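Local coordinates for protein endoglucanase E (Clostridium thermocellum, PDB 2WAO) that probably removes acetyl groups from plant cell-wall polysaccharides through this carbohydrate esterase domain, whose active site also binds cellulose chains, at residues A[171-176]-A[194-199]. Sequence-based numbering, arbitrary orientation.
Sequences NMIAWS and DRYPYT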
loop_
_atom_site.group_PDB
_atom_site.type_symbol
_atom_site.label_atom_id
_atom_site.label_comp_id
_atom_site.label_asym_id
_atom_site.label_seq_id
_atom_site.Cartn_x
_atom_site.Cartn_y
_atom_site.Cartn_z
ATOM N N ASN A 171 -1.624 2.304 5.816
ATOM C CA ASN A 171 -1.540 0.857 5.672
ATOM C C ASN A 171 -2.019 0.497 4.234
ATOM O O ASN A 171 -3.090 0.938 3.798
ATOM C CB ASN A 171 -2.306 0.115 6.763
ATOM C CG ASN A 171 -1.663 0.263 8.161
ATOM O OD1 ASN A 171 -0.567 0.863 8.330
ATOM N ND2 ASN A 171 -2.340 -0.277 9.162
ATOM N N MET A 172 -1.204 -0.274 3.505
ATOM C CA MET A 172 -1.490 -0.587 2.100
ATOM C C MET A 172 -1.909 -2.046 1.929
ATOM O O MET A 172 -1.068 -2.949 1.757
ATOM C CB MET A 172 -0.308 -0.219 1.176
ATOM C CG MET A 172 0.085 1.263 1.199
ATOM S SD MET A 172 1.686 1.641 0.422
ATOM C CE MET A 172 1.379 1.394 -1.346
ATOM N N ILE A 173 -3.218 -2.258 1.954
ATOM C CA ILE A 173 -3.772 -3.603 1.935
ATOM C C ILE A 173 -4.074 -3.949 0.483
ATOM O O ILE A 173 -5.194 -3.756 -0.008
ATOM C CB ILE A 173 -4.984 -3.749 2.904
ATOM C CG1 ILE A 173 -4.605 -3.216 4.310
ATOM C CG2 ILE A 173 -5.401 -5.210 2.940
ATOM C CD1 ILE A 173 -3.264 -3.805 4.876
ATOM N N ALA A 174 -3.038 -4.443 -0.208
ATOM C CA ALA A 174 -3.119 -4.537 -1.678
ATOM C C ALA A 174 -2.423 -5.807 -2.134
ATOM O O ALA A 174 -1.437 -6.236 -1.549
ATOM C CB ALA A 174 -2.506 -3.322 -2.298
ATOM N N TRP A 175 -2.935 -6.376 -3.204
ATOM C CA TRP A 175 -2.437 -7.679 -3.702
ATOM C C TRP A 175 -2.551 -7.637 -5.209
ATOM O O TRP A 175 -3.652 -7.415 -5.742
ATOM C CB TRP A 175 -3.334 -8.790 -3.136
ATOM C CG TRP A 175 -2.762 -10.171 -3.342
ATOM C CD1 TRP A 175 -2.787 -10.898 -4.499
ATOM C CD2 TRP A 175 -2.137 -10.990 -2.347
ATOM N NE1 TRP A 175 -2.190 -12.141 -4.284
ATOM C CE2 TRP A 175 -1.795 -12.218 -2.969
ATOM C CE3 TRP A 175 -1.812 -10.796 -0.972
ATOM C CZ2 TRP A 175 -1.121 -13.263 -2.277
ATOM C CZ3 TRP A 175 -1.154 -11.835 -0.281
ATOM C CH2 TRP A 175 -0.833 -13.063 -0.935
ATOM N N SER A 176 -1.424 -7.811 -5.902
ATOM C CA SER A 176 -1.402 -7.708 -7.375
ATOM C C SER A 176 -2.347 -8.725 -8.023
ATOM O O SER A 176 -2.387 -9.889 -7.610
ATOM C CB SER A 176 0.012 -7.860 -7.913
ATOM O OG SER A 176 0.682 -6.620 -7.850
ATOM N N ASP A 194 -11.470 -11.811 1.087
ATOM C CA ASP A 194 -10.843 -12.969 1.731
ATOM C C ASP A 194 -9.475 -12.622 2.323
ATOM O O ASP A 194 -9.045 -13.255 3.290
ATOM C CB ASP A 194 -10.668 -14.129 0.744
ATOM C CG ASP A 194 -11.976 -14.546 0.020
ATOM O OD1 ASP A 194 -13.035 -14.617 0.677
ATOM O OD2 ASP A 194 -11.921 -14.837 -1.232
ATOM N N ARG A 195 -8.741 -11.667 1.749
ATOM C CA ARG A 195 -7.377 -11.360 2.253
ATOM C C ARG A 195 -7.386 -10.202 3.246
ATOM O O ARG A 195 -6.531 -10.107 4.127
ATOM C CB ARG A 195 -6.459 -11.006 1.071
ATOM C CG ARG A 195 -6.341 -12.154 0.002
ATOM C CD ARG A 195 -5.009 -12.102 -0.635
ATOM N NE ARG A 195 -4.720 -13.041 -1.722
ATOM C CZ ARG A 195 -4.173 -14.250 -1.537
ATOM N NH1 ARG A 195 -3.957 -14.729 -0.308
ATOM N NH2 ARG A 195 -3.876 -14.998 -2.600
ATOM N N TYR A 196 -8.362 -9.311 3.056
ATOM C CA TYR A 196 -8.509 -8.086 3.849
ATOM C C TYR A 196 -8.426 -8.297 5.390
ATOM O O TYR A 196 -7.840 -7.451 6.031
ATOM C CB TYR A 196 -9.797 -7.335 3.464
ATOM C CG TYR A 196 -10.024 -6.028 4.188
ATOM C CD1 TYR A 196 -9.076 -4.996 4.143
ATOM C CD2 TYR A 196 -11.200 -5.810 4.918
ATOM C CE1 TYR A 196 -9.296 -3.774 4.826
ATOM C CE2 TYR A 196 -11.423 -4.610 5.572
ATOM C CZ TYR A 196 -10.472 -3.585 5.504
ATOM O OH TYR A 196 -10.689 -2.390 6.206
ATOM N N PRO A 197 -8.993 -9.394 5.946
ATOM C CA PRO A 197 -8.946 -9.641 7.412
ATOM C C PRO A 197 -7.560 -9.947 8.012
ATOM O O PRO A 197 -7.441 -10.063 9.255
ATOM C CB PRO A 197 -9.902 -10.854 7.606
ATOM C CG PRO A 197 -10.757 -10.892 6.315
ATOM C CD PRO A 197 -9.779 -10.444 5.272
ATOM N N TYR A 198 -6.542 -10.124 7.161
ATOM C CA TYR A 198 -5.267 -10.705 7.633
ATOM C C TYR A 198 -4.078 -9.753 7.844
ATOM O O TYR A 198 -3.874 -8.785 7.098
ATOM C CB TYR A 198 -4.858 -11.932 6.780
ATOM C CG TYR A 198 -5.866 -13.039 6.944
ATOM C CD1 TYR A 198 -5.849 -13.864 8.079
ATOM C CD2 TYR A 198 -6.885 -13.222 6.004
ATOM C CE1 TYR A 198 -6.812 -14.848 8.263
ATOM C CE2 TYR A 198 -7.838 -14.206 6.157
ATOM C CZ TYR A 198 -7.798 -15.020 7.306
ATOM O OH TYR A 198 -8.735 -16.004 7.514
ATOM N N THR A 199 -3.341 -10.029 8.906
ATOM C CA THR A 199 -2.011 -9.436 9.115
ATOM C C THR A 199 -1.041 -10.114 8.162
ATOM O O THR A 199 -0.308 -9.444 7.436
ATOM C CB THR A 199 -1.518 -9.651 10.561
ATOM O OG1 THR A 199 -2.481 -9.079 11.449
ATOM C CG2 THR A 199 -0.173 -8.977 10.769
#
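Arg-195 lays its guanidinium flat over one face of the indole of Trp-175, the two planes only 14° apart, in a stacked cation-pi pair. Arg-195 CZ stands 3.5 Å from the centroid of the six-membered ring of Trp-175, over the face, displaced from the ring centre toward CZ2. NE lies above the junction of the two indole rings, with Arg-195 NE 3.3 Å from Trp-175 CE2. NH1 lies over the CZ2-CH2 rim, and NH2 overhangs the CZ2-CE2 edge, with Arg-195 NH2 3.3 Å from Trp-175 CZ2. The aliphatic part joins in: Arg-195 CD sits 3.7 Å from the same centroid of Trp-175, a CH-pi contact. With CG anti to the backbone N (chi1 -168°), Trp-175 swings its indole out toward the arginine, and the arginine chain, bent at chi2 (-149°), runs across that face. Outside the contact, the ring of Tyr-202 meets the indole edge-to-face.

The apolar contact is smaller. Ile-173 directs its CG2 branch at the ring edge of Tyr-196, near the ring plane, with Ile-173 CG2 3.9 Å from Tyr-196 CD1. At the far end of the ring the Tyr-196 hydroxyl is hydrogen-bonded to Glu-126, and the side chain touches helix 233-250.

Backbone geometry sets up the second side: Arg-195 to Tyr-198 form a type I turn, closed by Tyr-198 N to Arg-195 O at 3.0 Å. The contact joins this turn to the end of strand 168-174 (Ile-173), an outermost strand of the parallel sheet in the SGNH-hydrolase domain, and to the following loop (Trp-175), just before Ser-176 of the glycan pocket. Held by dispersion and cation-pi attraction, the pair probably steadies the indole's orientation close to the bound sugar. The guanidinium N-H bonds run roughly parallel to the indole plane, pointing no hydrogen at its pi face and remaining able to bond other partners.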